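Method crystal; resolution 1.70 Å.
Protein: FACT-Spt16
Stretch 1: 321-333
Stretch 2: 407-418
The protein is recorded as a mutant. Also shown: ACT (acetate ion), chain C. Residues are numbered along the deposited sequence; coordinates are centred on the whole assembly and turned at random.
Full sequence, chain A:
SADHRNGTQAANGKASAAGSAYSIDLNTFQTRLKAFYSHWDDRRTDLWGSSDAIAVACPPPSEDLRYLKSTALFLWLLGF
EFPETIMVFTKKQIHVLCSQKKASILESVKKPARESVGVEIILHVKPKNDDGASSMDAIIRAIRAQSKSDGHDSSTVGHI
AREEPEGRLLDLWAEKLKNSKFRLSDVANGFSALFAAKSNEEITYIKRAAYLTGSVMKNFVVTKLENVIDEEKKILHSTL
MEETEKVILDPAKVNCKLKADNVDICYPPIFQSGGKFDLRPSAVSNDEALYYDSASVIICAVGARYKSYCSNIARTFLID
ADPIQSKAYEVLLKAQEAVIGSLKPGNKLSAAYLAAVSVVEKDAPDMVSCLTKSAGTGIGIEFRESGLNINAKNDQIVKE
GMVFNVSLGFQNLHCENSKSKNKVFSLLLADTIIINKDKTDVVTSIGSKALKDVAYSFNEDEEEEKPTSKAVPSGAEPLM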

# COMPACT_ATOMS: atom_id res chain seq x y z
N ALA A 321 17.06 -26.74 -6.39
CA ALA A 321 17.83 -25.76 -5.62
C ALA A 321 19.13 -26.34 -5.09
O ALA A 321 19.15 -27.49 -4.63
N ASP A 322 20.19 -25.55 -5.14
CA ASP A 322 21.46 -25.98 -4.57
C ASP A 322 21.42 -25.82 -3.05
O ASP A 322 20.44 -25.29 -2.52
N PRO A 323 22.44 -26.30 -2.33
CA PRO A 323 22.34 -26.25 -0.87
C PRO A 323 22.23 -24.84 -0.27
O PRO A 323 21.61 -24.70 0.79
N ILE A 324 22.80 -23.84 -0.93
CA ILE A 324 22.79 -22.49 -0.40
C ILE A 324 21.42 -21.88 -0.61
O ILE A 324 20.85 -21.24 0.28
N GLN A 325 20.87 -22.10 -1.81
CA GLN A 325 19.53 -21.59 -2.13
C GLN A 325 18.50 -22.22 -1.20
O GLN A 325 17.58 -21.55 -0.75
N SER A 326 18.67 -23.52 -0.91
CA SER A 326 17.73 -24.24 -0.07
C SER A 326 17.80 -23.74 1.36
O SER A 326 16.76 -23.46 1.98
N LYS A 327 19.02 -23.65 1.89
CA LYS A 327 19.21 -23.15 3.25
C LYS A 327 18.68 -21.73 3.38
O LYS A 327 17.97 -21.41 4.33
N ALA A 328 19.04 -20.86 2.44
CA ALA A 328 18.61 -19.48 2.52
C ALA A 328 17.09 -19.38 2.54
O ALA A 328 16.52 -18.56 3.26
N TYR A 329 16.43 -20.22 1.75
CA TYR A 329 14.98 -20.17 1.74
C TYR A 329 14.41 -20.59 3.08
O TYR A 329 13.49 -19.94 3.59
N GLU A 330 14.95 -21.65 3.66
CA GLU A 330 14.49 -22.12 4.97
C GLU A 330 14.66 -21.03 6.02
O GLU A 330 13.75 -20.80 6.84
N VAL A 331 15.80 -20.36 5.97
CA VAL A 331 16.10 -19.28 6.91
C VAL A 331 15.17 -18.08 6.70
O VAL A 331 14.64 -17.50 7.67
N LEU A 332 14.94 -17.72 5.44
CA LEU A 332 14.02 -16.63 5.13
C LEU A 332 12.62 -16.91 5.65
O LEU A 332 11.98 -16.03 6.22
N LEU A 333 12.14 -18.13 5.45
CA LEU A 333 10.82 -18.51 5.95
C LEU A 333 10.72 -18.38 7.47
O LEU A 333 9.74 -17.83 8.00
N SER A 407 6.73 -8.41 4.17
CA SER A 407 7.41 -8.76 2.93
C SER A 407 8.89 -8.69 3.24
O SER A 407 9.43 -7.63 3.54
N LEU A 408 9.54 -9.86 3.22
CA LEU A 408 10.91 -9.98 3.68
C LEU A 408 11.71 -10.78 2.66
O LEU A 408 11.23 -11.78 2.12
N GLY A 409 12.93 -10.33 2.38
CA GLY A 409 13.73 -11.01 1.38
C GLY A 409 15.21 -11.09 1.67
O GLY A 409 15.72 -10.50 2.63
N PHE A 410 15.90 -11.86 0.83
CA PHE A 410 17.36 -11.84 0.80
C PHE A 410 17.75 -11.30 -0.56
O PHE A 410 17.24 -11.79 -1.58
N GLN A 411 18.64 -10.32 -0.58
CA GLN A 411 19.08 -9.70 -1.84
C GLN A 411 20.52 -10.03 -2.16
O GLN A 411 21.41 -9.82 -1.33
N ASN A 412 20.74 -10.54 -3.37
CA ASN A 412 22.09 -10.80 -3.89
C ASN A 412 22.92 -11.81 -3.10
O ASN A 412 24.11 -11.61 -2.84
N LEU A 413 22.28 -12.91 -2.71
CA LEU A 413 23.04 -14.06 -2.24
C LEU A 413 23.80 -14.66 -3.41
O LEU A 413 23.46 -14.42 -4.57
N HIS A 414 24.85 -15.42 -3.12
CA HIS A 414 25.57 -16.12 -4.17
C HIS A 414 25.29 -17.62 -4.10
O HIS A 414 25.43 -18.22 -3.03
N CYS A 415 24.88 -18.20 -5.22
CA CYS A 415 24.59 -19.63 -5.26
C CYS A 415 25.88 -20.43 -5.30
O CYS A 415 26.97 -19.88 -5.43
N GLU A 416 25.75 -21.74 -5.18
CA GLU A 416 26.91 -22.60 -5.11
C GLU A 416 27.73 -22.60 -6.40
O GLU A 416 28.92 -22.28 -6.39
N ASN A 417 27.10 -22.98 -7.50
CA ASN A 417 27.82 -23.01 -8.77
C ASN A 417 27.76 -21.65 -9.43
O ASN A 417 26.73 -21.25 -9.96
N SER A 418 28.88 -20.93 -9.39
CA SER A 418 28.91 -19.55 -9.85
C SER A 418 28.87 -19.43 -11.38
O SER A 418 28.74 -18.33 -11.92

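Helix 323-333 runs nearly antiparallel to strand 407-411 (153° between their directions, 8.9 Å at closest approach), a separation that leaves room for one layer of apolar side chains. Phe410 fills much of it. Its CA-to-CB bond points toward the helix, and with chi1 at -85° (m) the ring lies among Ala328, Val331 and Leu332. Val331 CG1, on a t rotamer, meets Phe410 CZ at 4.1 Å at the ring edge, where Ala328 O also lies, 3.5 Å from Phe410 CE2; Leu332 CB approaches that same CE2 obliquely at 3.8 Å.

Leu332 leaves its helix sideways, but its t,p rotamer brings the end of the chain nearer the strand: CD1 is 3.9 Å from Leu408 CG and 3.8 Å from Gly409 CA. Leu408, also t,p, points toward the helix, whereas a CB on Gly409 would point away. Past the corner at residue 412, Leu413 (m,t) points back in, and its CD1 packs 3.5 Å from Ala328 CB.

Toward the helix N-terminus the packing turns more to backbone. Ile324 (m,t) points toward stretch 2, placing CG2 3.6 Å from His414 O and CD1 3.9 Å from Glu416 N. Gln325 (m,t) starts sideways, yet its NE2 reaches within 3.8 Å of Cys415 CB.

The polar edge centres on Asp322, the N-cap, with chi1 at 73° (p). Its OD1 accepts from Gln325 N (2.8 Å, 174°) and, weakly, from Ile324 N (2.9 Å, 124°). OD2 accepts from Glu416 N at 2.8 Å and 157°, the one direct hydrogen bond between the stretches. A water extends this link, donating to Asp322 OD2 (2.8 Å) and accepting from Asn417 N (3.0 Å). At the start of stretch 2, Ser407 O lies 2.9 Å from acetate O, clear of the helix.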

# COMPACT_ATOMS: atom_id res chain seq x y z
CB ALA A 321 17.00 -25.24 -4.47
CB ASP A 322 22.65 -25.28 -5.27
CG ASP A 322 22.81 -23.81 -4.90
OD1 ASP A 322 22.42 -23.38 -3.80
OD2 ASP A 322 23.38 -23.07 -5.73
CB PRO A 323 23.63 -26.91 -0.41
CG PRO A 323 23.93 -27.86 -1.48
CD PRO A 323 23.57 -27.16 -2.75
CB ILE A 324 23.87 -21.62 -1.05
CG1 ILE A 324 25.26 -22.22 -0.80
CG2 ILE A 324 23.81 -20.19 -0.52
CD1 ILE A 324 26.40 -21.42 -1.37
CB GLN A 325 19.18 -21.89 -3.59
CG GLN A 325 20.04 -21.14 -4.63
CD GLN A 325 19.88 -21.69 -6.03
OE1 GLN A 325 19.62 -22.88 -6.22
NE2 GLN A 325 20.07 -20.83 -7.04
CB SER A 326 18.06 -25.74 -0.08
OG SER A 326 17.91 -26.29 -1.37
CB LYS A 327 20.69 -23.17 3.64
CG LYS A 327 20.94 -22.54 5.02
CD LYS A 327 22.41 -22.53 5.42
CE LYS A 327 22.58 -21.85 6.78
NZ LYS A 327 23.99 -21.73 7.24
CB ALA A 328 19.16 -18.69 1.35
CB TYR A 329 14.36 -21.00 0.60
CG TYR A 329 12.86 -20.91 0.64
CD1 TYR A 329 12.10 -21.85 1.32
CD2 TYR A 329 12.19 -19.85 0.03
CE1 TYR A 329 10.75 -21.76 1.39
CE2 TYR A 329 10.82 -19.75 0.11
CZ TYR A 329 10.11 -20.70 0.78
OH TYR A 329 8.75 -20.61 0.86
CB GLU A 330 15.23 -23.39 5.38
CG GLU A 330 14.93 -24.57 4.48
CD GLU A 330 15.51 -25.87 5.01
OE1 GLU A 330 14.72 -26.75 5.40
OE2 GLU A 330 16.75 -25.99 5.05
CB VAL A 331 17.57 -18.85 6.82
CG1 VAL A 331 17.84 -17.66 7.74
CG2 VAL A 331 18.49 -20.02 7.19
CB LEU A 332 13.97 -16.37 3.62
CG LEU A 332 13.04 -15.20 3.26
CD1 LEU A 332 13.62 -13.91 3.84
CD2 LEU A 332 12.90 -15.08 1.74
CB LEU A 333 10.46 -19.93 5.48
CG LEU A 333 9.16 -20.52 6.03
CD1 LEU A 333 7.97 -19.64 5.71
CD2 LEU A 333 8.97 -21.91 5.46
CB SER A 407 7.01 -7.77 1.82
OG SER A 407 7.70 -8.02 0.59
CB LEU A 408 10.92 -10.69 5.04
CG LEU A 408 12.28 -10.79 5.73
CD1 LEU A 408 12.73 -9.42 6.22
CD2 LEU A 408 12.22 -11.78 6.90
CB PHE A 410 17.92 -13.26 0.94
CG PHE A 410 18.07 -13.72 2.36
CD1 PHE A 410 18.84 -13.00 3.26
CD2 PHE A 410 17.44 -14.89 2.79
CE1 PHE A 410 19.00 -13.45 4.58
CE2 PHE A 410 17.58 -15.35 4.09
CZ PHE A 410 18.36 -14.63 4.99
CB GLN A 411 18.95 -8.17 -1.77
CG GLN A 411 17.77 -7.68 -0.99
CD GLN A 411 17.67 -6.18 -0.96
OE1 GLN A 411 17.96 -5.53 0.05
NE2 GLN A 411 17.25 -5.60 -2.08
CB ASN A 412 22.87 -9.50 -4.11
CG ASN A 412 22.16 -8.55 -5.05
OD1 ASN A 412 21.52 -8.97 -6.01
ND2 ASN A 412 22.28 -7.25 -4.78
CB LEU A 413 22.10 -15.10 -1.64
CG LEU A 413 21.34 -14.68 -0.39
CD1 LEU A 413 20.30 -15.72 -0.05
CD2 LEU A 413 22.32 -14.50 0.77
CB HIS A 414 27.07 -15.84 -4.06
CG HIS A 414 27.44 -14.44 -4.44
ND1 HIS A 414 28.35 -14.16 -5.43
CD2 HIS A 414 27.01 -13.24 -3.96
CE1 HIS A 414 28.48 -12.84 -5.55
NE2 HIS A 414 27.67 -12.27 -4.68
CB CYS A 415 23.69 -19.99 -6.46
SG CYS A 415 24.49 -19.95 -8.07
CB GLU A 416 26.50 -24.02 -4.73
CG GLU A 416 27.67 -24.96 -4.61
CD GLU A 416 27.36 -26.14 -3.72
OE1 GLU A 416 27.56 -27.28 -4.18
OE2 GLU A 416 26.89 -25.93 -2.58
CB ASN A 417 27.25 -24.06 -9.72
CG ASN A 417 27.93 -24.05 -11.09
OD1 ASN A 417 29.12 -23.74 -11.20
ND2 ASN A 417 27.17 -24.37 -12.13
CB SER A 418 30.11 -18.81 -9.25
OG SER A 418 31.31 -19.53 -9.46
C ACT C . 10.60 -5.26 1.07
O ACT C . 10.22 -5.19 2.27
OXT ACT C . 10.28 -6.30 0.43
CH3 ACT C . 11.37 -4.15 0.42
O HOH W 1 24.38 -23.90 -8.23